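Local structure of Cry37AA1 (Bacillus thuringiensis, 4RHZ) at residues Glu22-Ile27 with Asn86-Leu91; Glu39-Asp44 with Ser54-Thr59; Thr105-Gly110 with Gly114-Ile119. The protein binds calcium and probably acts as one component of a binary insecticidal toxin, in complex with Cry23Aa1. All coordinates share one frame; numbering follows the deposited sequence.

How the contacts relate
The three contacts lie 13 to 14 Å apart, centre to centre, in a calcium-binding beta sandwich built from two four-stranded antiparallel sheets. Contact 2 is nested in the chain inside the loop closed by contact 1, and contact 3 follows both. Contact 1 stays within one sheet and reaches the calcium loop; contact 2 joins that sheet's edge strand 38-43 to edge strand 55-62 of the other; contact 3 is the hairpin at the far edge of the second sheet. They meet in the interior, where Ile27 and Leu91 pack on Val117, and Ile40 on Ile119. The outer edge of contact 3, strand 105-110, is continued by a strand of the partner Cry23AA1.

Contact 1 (Glu22-Ile27 with Asn86-Leu91); sequences EPYGYI and NADDIL. With CA (calcium ion), chain D.
Tyr24 reaches over to Asp88 near the calcium-bearing end of a C2-type beta sandwich, and its phenol OH donates a very short hydrogen bond of 2.5 Å to Asp88 OD1. The carboxylate oxygen sits at the hydroxyl end of the ring, close to the ring plane, while the carboxylate itself is turned 75° from that plane. With chi1 at 67°, Tyr24 CG lies between its own backbone N and carbonyl carbon, which sends the ring across strand 73-81, where it also touches Lys80. The bond thus ties the segment leading into strand 26-30, just before the corner at Gly25, to the loop before strand 89-100, two strands that are not neighbours in their sheet.

A second, purely apolar touch lies on the inner side: Pro23 CB meets Leu91 CD2 at 4.3 Å. Both residues are buried, and Pro23 also packs on Phe12 of the opposite sheet and on Trp41, so this corner is part of the sandwich filling.

Next in the chain, Asp89 serves the metal. Glu112, in the turn between strands 105-110 and 115-125, supplies the other protein ligand, and three waters join the two carboxylates around the calcium ion. Asn14 ND2 donates to Asp89 OD2, a second-shell bond that should fix the rotation of the carboxylate. The other oxygen, Asp89 OD1, is then presented to the calcium ion at 2.4 Å.

Contact 2 (Glu39-Asp44 with Ser54-Thr59); sequences EIWKQD and STYTQT
Trp41 and Tyr56 form the aromatic part of this contact, an edge-to-face (T-shaped) pair. Trp41 presents the CD1 side of its five-membered ring to the tyrosine, CD1 standing over the centre of the phenol ring and 3.6 Å from Tyr56 CG. The centroid of the Trp41 five-membered ring is 4.7 Å from that of the Tyr56 ring, and the planes are turned 73° against each other. In Tyr56 the ring is extended from the main chain, with CG anti to N (chi1 180°), and this carries it across the gap between the sheets. Phe12 meets the indole too, so the tryptophan is held among aromatic groups from strand 4-13 as well as from strand 55-62.

Direct polar contact comes from Gln58. Its NE2 donates to Ile40 O over 3.3 Å along a nearly straight N-H...O line of 170°, yet it arrives from above the carbonyl plane and so is not on a lone pair. Tyr56 CE2 lies 3.4 Å from that same Ile40 O, which puts a ring carbon and an amide nitrogen against one backbone oxygen.

Water extends the polar group. One molecule accepts from Gln58 NE2 at 2.6 Å and donates to Glu39 O, so the amide grips two successive carbonyls, one directly and one through water. A second water lies 3.2 Å from Tyr56 OH and takes a weak bond from Lys42 N.

Ile40 and Trp41 both face Ile27 on strand 26-30. This is a classic beta bulge, here in an edge strand that is joined by side chains and water to the edge strand of the other sheet, closing one side of the beta sandwich.

Contact 3 (Thr105-Gly110 with Gly114-Ile119); sequences TVRLDG and GSYVTI
Ile119 CD1 sits between Val106 and Leu108 on the inner face of this hairpin, 4.0 Å from Val106 CG2 and 4.1 Å from Leu108 CD1. Val117 adds to the group beside Leu108. Phe75 of the opposing sheet packs on both Val106 and Ile119, while Ala92 and Gln96 approach Leu108, so these side chains are part of the sandwich core.

The backbones that carry them run antiparallel, at 160° between strand directions. Val106 with Ile119 and Leu108 with Val117 are hydrogen-bonded pairs, and each makes two N-H...O bonds, Leu108 N to Val117 O at 2.9 Å among them. Between them the non-hydrogen-bonded pair Arg107 and Thr118 brings its alpha carbons to 4.4 Å, and Arg107 CA makes a CA-H...O contact with Val117 O.

On the outer face the residues are polar. Arg107, its chain extended from CG to NE, lays its guanidinium flat on the ring of Tyr116, diagonal to it and two residues before its direct partner Thr118: the planes differ by 6° and the centres are 3.6 Å apart. With CZ only 21° off the ring normal, this is both a stack and a cation-pi pair. Tyr13 also stacks on Tyr116. Arg107 NE forms a salt bridge of 2.7 Å to Asp109 OD2, and NH2 donates to Lys113 O in the turn.

At the rim, Thr105 OG1 bonds to Glu48 of the Cry23AA1 chain, and residues 105-107 pair in parallel with a strand of that chain, carrying the sheet across the interface. With pi electrons over one face, a carboxylate at NE and a carbonyl at NH2, the guanidinium is probably held in orientation beside the partner toxin, with its charge offset by Asp109 and stabilised by the ring and the carbonyl.

Contact 1 (Glu22-Ile27 with Asn86-Leu91)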
# COMPACT_ATOMS: atom_id res chain seq x y z
N GLU B 22 15.00 7.43 -20.58
CA GLU B 22 15.53 8.70 -21.04
C GLU B 22 14.42 9.68 -21.38
O GLU B 22 14.17 10.03 -22.54
CB GLU B 22 16.49 8.46 -22.21
CG GLU B 22 17.83 7.99 -21.66
CD GLU B 22 18.34 6.73 -22.33
OE1 GLU B 22 18.63 5.76 -21.58
OE2 GLU B 22 18.44 6.74 -23.59
N PRO B 23 13.71 10.12 -20.34
CA PRO B 23 12.47 10.85 -20.69
C PRO B 23 12.77 12.23 -21.27
O PRO B 23 13.69 12.90 -20.77
CB PRO B 23 11.78 10.99 -19.33
CG PRO B 23 12.90 10.96 -18.33
CD PRO B 23 13.87 9.94 -18.89
N TYR B 24 12.07 12.65 -22.32
CA TYR B 24 12.07 14.05 -22.68
C TYR B 24 10.64 14.55 -22.77
O TYR B 24 9.71 13.77 -23.03
CB TYR B 24 12.76 14.31 -24.02
CG TYR B 24 12.06 13.73 -25.23
CD1 TYR B 24 11.18 14.52 -25.99
CD2 TYR B 24 12.30 12.41 -25.66
CE1 TYR B 24 10.54 14.01 -27.13
CE2 TYR B 24 11.66 11.89 -26.80
CZ TYR B 24 10.78 12.67 -27.52
OH TYR B 24 10.13 12.15 -28.66
N GLY B 25 10.46 15.86 -22.58
CA GLY B 25 9.17 16.56 -22.80
C GLY B 25 9.00 17.50 -21.62
O GLY B 25 9.94 18.22 -21.28
N TYR B 26 7.84 17.46 -20.95
CA TYR B 26 7.59 18.32 -19.81
C TYR B 26 6.55 17.67 -18.91
O TYR B 26 5.79 16.82 -19.36
CB TYR B 26 7.11 19.75 -20.28
CG TYR B 26 5.78 19.75 -21.02
CD1 TYR B 26 4.55 19.69 -20.31
CD2 TYR B 26 5.73 19.76 -22.42
CE1 TYR B 26 3.32 19.66 -20.98
CE2 TYR B 26 4.47 19.77 -23.12
CZ TYR B 26 3.30 19.69 -22.37
OH TYR B 26 2.07 19.66 -22.99
N ILE B 27 6.49 18.11 -17.66
CA ILE B 27 5.38 17.86 -16.76
C ILE B 27 5.02 19.22 -16.11
O ILE B 27 5.92 20.03 -15.71
CB ILE B 27 5.72 16.80 -15.67
CG1 ILE B 27 6.04 15.42 -16.33
CG2 ILE B 27 4.58 16.63 -14.61
CD1 ILE B 27 6.95 14.54 -15.44
N ASN B 86 11.70 4.85 -35.13
CA ASN B 86 11.11 6.14 -35.41
C ASN B 86 10.16 6.65 -34.34
O ASN B 86 10.32 7.76 -33.85
CB ASN B 86 10.35 6.12 -36.71
CG ASN B 86 9.44 7.29 -36.84
OD1 ASN B 86 9.81 8.42 -36.55
ND2 ASN B 86 8.21 7.04 -37.25
N ALA B 87 9.20 5.80 -34.00
CA ALA B 87 7.99 6.05 -33.13
C ALA B 87 8.26 5.98 -31.61
O ALA B 87 8.72 4.98 -31.06
CB ALA B 87 6.81 5.15 -33.52
N ASP B 88 8.01 7.09 -30.95
CA ASP B 88 8.46 7.24 -29.57
C ASP B 88 7.56 6.49 -28.59
O ASP B 88 6.36 6.38 -28.82
CB ASP B 88 8.53 8.73 -29.19
CG ASP B 88 9.31 9.53 -30.19
OD1 ASP B 88 10.44 10.01 -29.85
OD2 ASP B 88 8.78 9.68 -31.32
N ASP B 89 8.18 5.94 -27.55
CA ASP B 89 7.51 5.49 -26.36
C ASP B 89 6.78 6.68 -25.71
O ASP B 89 7.36 7.78 -25.60
CB ASP B 89 8.53 4.94 -25.36
CG ASP B 89 8.93 3.47 -25.65
OD1 ASP B 89 8.50 2.93 -26.69
OD2 ASP B 89 9.66 2.85 -24.84
N ILE B 90 5.53 6.48 -25.28
CA ILE B 90 4.87 7.53 -24.53
C ILE B 90 4.73 7.09 -23.10
O ILE B 90 4.19 6.01 -22.87
CB ILE B 90 3.52 7.93 -25.22
CG1 ILE B 90 3.83 8.60 -26.58
CG2 ILE B 90 2.76 8.88 -24.38
CD1 ILE B 90 3.05 8.11 -27.61
N LEU B 91 5.21 7.91 -22.16
CA LEU B 91 5.10 7.71 -20.73
C LEU B 91 3.94 8.56 -20.15
O LEU B 91 3.45 8.23 -19.02
CB LEU B 91 6.39 8.14 -20.01
CG LEU B 91 7.64 7.21 -19.99
CD1 LEU B 91 8.01 6.84 -21.41
CD2 LEU B 91 8.89 7.80 -19.26
CA CA D . 6.78 1.43 -25.92
O HOH W 1 5.99 2.76 -24.01
O HOH W 2 5.53 2.13 -27.35
O HOH W 3 8.55 1.12 -23.99

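Contact 2 (Glu39-Asp44 with Ser54-Thr59)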
# COMPACT_ATOMS: atom_id res chain seq x y z
N GLU B 39 5.73 24.51 -15.09
CA GLU B 39 6.57 23.32 -15.16
C GLU B 39 7.23 22.94 -13.87
O GLU B 39 7.74 23.80 -13.13
CB GLU B 39 7.63 23.31 -16.27
CG GLU B 39 8.13 24.60 -16.68
CD GLU B 39 7.19 25.26 -17.67
OE1 GLU B 39 6.51 26.23 -17.21
OE2 GLU B 39 7.15 24.82 -18.86
N ILE B 40 7.15 21.65 -13.59
CA ILE B 40 7.91 21.04 -12.51
C ILE B 40 9.03 20.16 -13.05
O ILE B 40 9.91 19.73 -12.31
CB ILE B 40 6.96 20.30 -11.49
CG1 ILE B 40 6.36 19.02 -12.10
CG2 ILE B 40 5.89 21.29 -11.01
CD1 ILE B 40 5.67 18.04 -11.08
N TRP B 41 9.03 19.93 -14.36
CA TRP B 41 10.09 19.20 -14.99
C TRP B 41 10.02 19.43 -16.47
O TRP B 41 8.94 19.40 -17.06
CB TRP B 41 9.96 17.69 -14.72
CG TRP B 41 10.91 16.85 -15.50
CD1 TRP B 41 12.19 16.52 -15.13
CD2 TRP B 41 10.70 16.24 -16.79
NE1 TRP B 41 12.79 15.76 -16.12
CE2 TRP B 41 11.89 15.54 -17.13
CE3 TRP B 41 9.60 16.21 -17.69
CZ2 TRP B 41 12.04 14.83 -18.33
CZ3 TRP B 41 9.71 15.49 -18.86
CH2 TRP B 41 10.96 14.80 -19.19
N LYS B 42 11.20 19.54 -17.09
CA LYS B 42 11.34 19.83 -18.52
C LYS B 42 12.68 19.25 -19.03
O LYS B 42 13.73 19.43 -18.38
CB LYS B 42 11.33 21.35 -18.75
CG LYS B 42 11.19 21.78 -20.21
CD LYS B 42 11.29 23.31 -20.30
CE LYS B 42 11.40 23.77 -21.77
NZ LYS B 42 10.04 23.87 -22.43
N GLN B 43 12.66 18.54 -20.15
CA GLN B 43 13.91 18.10 -20.75
C GLN B 43 13.64 18.05 -22.23
O GLN B 43 12.71 17.34 -22.66
CB GLN B 43 14.35 16.71 -20.22
CG GLN B 43 15.50 16.03 -21.03
CD GLN B 43 16.76 16.89 -21.04
OE1 GLN B 43 17.38 17.14 -19.99
NE2 GLN B 43 17.15 17.37 -22.23
N ASP B 44 14.42 18.81 -23.00
CA ASP B 44 14.31 18.79 -24.45
C ASP B 44 14.82 17.51 -25.04
O ASP B 44 15.72 16.87 -24.49
CB ASP B 44 15.02 19.97 -25.08
CG ASP B 44 14.42 21.29 -24.69
OD1 ASP B 44 15.21 22.23 -24.65
OD2 ASP B 44 13.19 21.38 -24.39
N SER B 54 15.57 8.42 -13.68
CA SER B 54 14.52 7.58 -13.15
C SER B 54 13.69 8.32 -12.06
O SER B 54 12.48 8.12 -11.97
CB SER B 54 15.03 6.16 -12.75
OG SER B 54 15.52 6.06 -11.43
N THR B 55 14.35 9.16 -11.28
CA THR B 55 13.72 9.98 -10.27
C THR B 55 14.28 11.38 -10.43
O THR B 55 15.46 11.51 -10.78
CB THR B 55 14.05 9.51 -8.85
OG1 THR B 55 14.01 8.07 -8.81
CG2 THR B 55 13.09 10.09 -7.87
N TYR B 56 13.45 12.39 -10.19
CA TYR B 56 13.77 13.78 -10.35
C TYR B 56 13.08 14.45 -9.19
O TYR B 56 11.92 14.19 -8.91
CB TYR B 56 13.17 14.32 -11.66
CG TYR B 56 13.47 15.77 -11.87
CD1 TYR B 56 14.72 16.16 -12.32
CD2 TYR B 56 12.54 16.78 -11.55
CE1 TYR B 56 15.06 17.48 -12.47
CE2 TYR B 56 12.86 18.14 -11.72
CZ TYR B 56 14.13 18.47 -12.17
OH TYR B 56 14.52 19.79 -12.37
N THR B 57 13.81 15.33 -8.53
CA THR B 57 13.28 16.07 -7.40
C THR B 57 13.47 17.56 -7.66
O THR B 57 14.49 17.98 -8.23
CB THR B 57 13.95 15.62 -6.11
OG1 THR B 57 13.90 14.20 -6.05
CG2 THR B 57 13.26 16.20 -4.90
N GLN B 58 12.46 18.35 -7.27
CA GLN B 58 12.42 19.81 -7.48
C GLN B 58 11.60 20.49 -6.41
O GLN B 58 10.54 19.98 -6.02
CB GLN B 58 11.71 20.09 -8.78
CG GLN B 58 12.65 20.58 -9.75
CD GLN B 58 12.43 22.01 -10.10
OE1 GLN B 58 13.14 22.89 -9.65
NE2 GLN B 58 11.45 22.25 -10.94
N THR B 59 12.08 21.66 -5.96
CA THR B 59 11.35 22.52 -5.06
C THR B 59 11.13 23.87 -5.71
O THR B 59 12.02 24.42 -6.36
CB THR B 59 12.03 22.62 -3.69
OG1 THR B 59 12.16 21.31 -3.18
CG2 THR B 59 11.14 23.44 -2.66
O HOH W 4 10.36 24.13 -12.29
O HOH W 5 13.29 21.17 -14.95

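Contact 3 (Thr105-Gly110 with Gly114-Ile119)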
# COMPACT_ATOMS: atom_id res chain seq x y z
N THR B 105 -0.20 10.45 -4.15
CA THR B 105 0.65 10.49 -5.31
C THR B 105 -0.25 10.29 -6.52
O THR B 105 -1.27 9.60 -6.42
CB THR B 105 1.71 9.38 -5.18
OG1 THR B 105 2.72 9.85 -4.28
CG2 THR B 105 2.36 9.01 -6.46
N VAL B 106 0.10 10.87 -7.68
CA VAL B 106 -0.68 10.60 -8.87
C VAL B 106 0.15 9.83 -9.89
O VAL B 106 1.35 10.02 -9.96
CB VAL B 106 -1.25 11.94 -9.63
CG1 VAL B 106 -2.03 12.85 -8.74
CG2 VAL B 106 -0.12 12.68 -10.38
N ARG B 107 -0.55 9.06 -10.73
CA ARG B 107 0.04 8.43 -11.89
C ARG B 107 -0.53 9.03 -13.21
O ARG B 107 -1.79 9.07 -13.40
CB ARG B 107 -0.31 6.93 -11.85
CG ARG B 107 0.10 6.17 -13.04
CD ARG B 107 0.02 4.64 -12.84
NE ARG B 107 0.15 3.98 -14.15
CZ ARG B 107 0.58 2.72 -14.37
NH1 ARG B 107 1.01 1.93 -13.35
NH2 ARG B 107 0.62 2.26 -15.63
N LEU B 108 0.37 9.38 -14.11
CA LEU B 108 0.04 9.69 -15.47
C LEU B 108 0.36 8.46 -16.31
O LEU B 108 1.50 7.98 -16.21
CB LEU B 108 0.90 10.88 -15.94
CG LEU B 108 0.92 12.10 -15.02
CD1 LEU B 108 1.67 13.27 -15.72
CD2 LEU B 108 -0.50 12.50 -14.70
N ASP B 109 -0.60 7.97 -17.12
CA ASP B 109 -0.42 6.74 -17.89
C ASP B 109 0.15 6.94 -19.26
O ASP B 109 -0.15 7.92 -19.96
CB ASP B 109 -1.76 5.90 -18.01
CG ASP B 109 -2.40 5.68 -16.67
OD1 ASP B 109 -3.51 6.27 -16.37
OD2 ASP B 109 -1.72 5.00 -15.85
N GLY B 110 0.92 5.94 -19.69
CA GLY B 110 1.58 6.00 -21.02
C GLY B 110 0.89 5.07 -21.98
O GLY B 110 -0.28 4.73 -21.79
N GLY B 114 3.53 -0.61 -18.50
CA GLY B 114 4.82 -0.42 -17.82
C GLY B 114 5.57 0.88 -18.22
O GLY B 114 6.71 1.10 -17.76
N SER B 115 4.92 1.73 -19.04
CA SER B 115 5.37 3.09 -19.34
C SER B 115 4.39 4.12 -18.69
O SER B 115 3.19 4.23 -19.10
CB SER B 115 5.40 3.30 -20.85
OG SER B 115 6.16 2.30 -21.52
N TYR B 116 4.88 4.87 -17.70
CA TYR B 116 4.04 5.81 -16.96
C TYR B 116 4.89 6.70 -16.09
O TYR B 116 6.08 6.45 -15.99
CB TYR B 116 3.06 5.04 -16.07
CG TYR B 116 3.66 4.18 -14.96
CD1 TYR B 116 3.75 4.64 -13.65
CD2 TYR B 116 4.03 2.85 -15.21
CE1 TYR B 116 4.28 3.78 -12.61
CE2 TYR B 116 4.56 1.99 -14.16
CZ TYR B 116 4.70 2.47 -12.92
OH TYR B 116 5.15 1.61 -11.95
N VAL B 117 4.28 7.68 -15.40
CA VAL B 117 5.02 8.57 -14.52
C VAL B 117 4.26 8.72 -13.23
O VAL B 117 3.02 8.66 -13.30
CB VAL B 117 5.11 9.98 -15.16
CG1 VAL B 117 5.77 10.95 -14.25
CG2 VAL B 117 5.88 9.92 -16.46
N THR B 118 4.93 8.90 -12.08
CA THR B 118 4.22 9.18 -10.89
C THR B 118 4.74 10.49 -10.26
O THR B 118 5.90 10.88 -10.48
CB THR B 118 4.34 8.06 -9.84
OG1 THR B 118 5.66 8.04 -9.28
CG2 THR B 118 3.91 6.65 -10.34
N ILE B 119 3.91 11.21 -9.48
CA ILE B 119 4.35 12.44 -8.90
C ILE B 119 3.83 12.52 -7.52
O ILE B 119 2.65 12.30 -7.26
CB ILE B 119 3.77 13.71 -9.68
CG1 ILE B 119 4.35 13.82 -11.08
CG2 ILE B 119 4.24 15.03 -9.06
CD1 ILE B 119 3.48 13.35 -12.06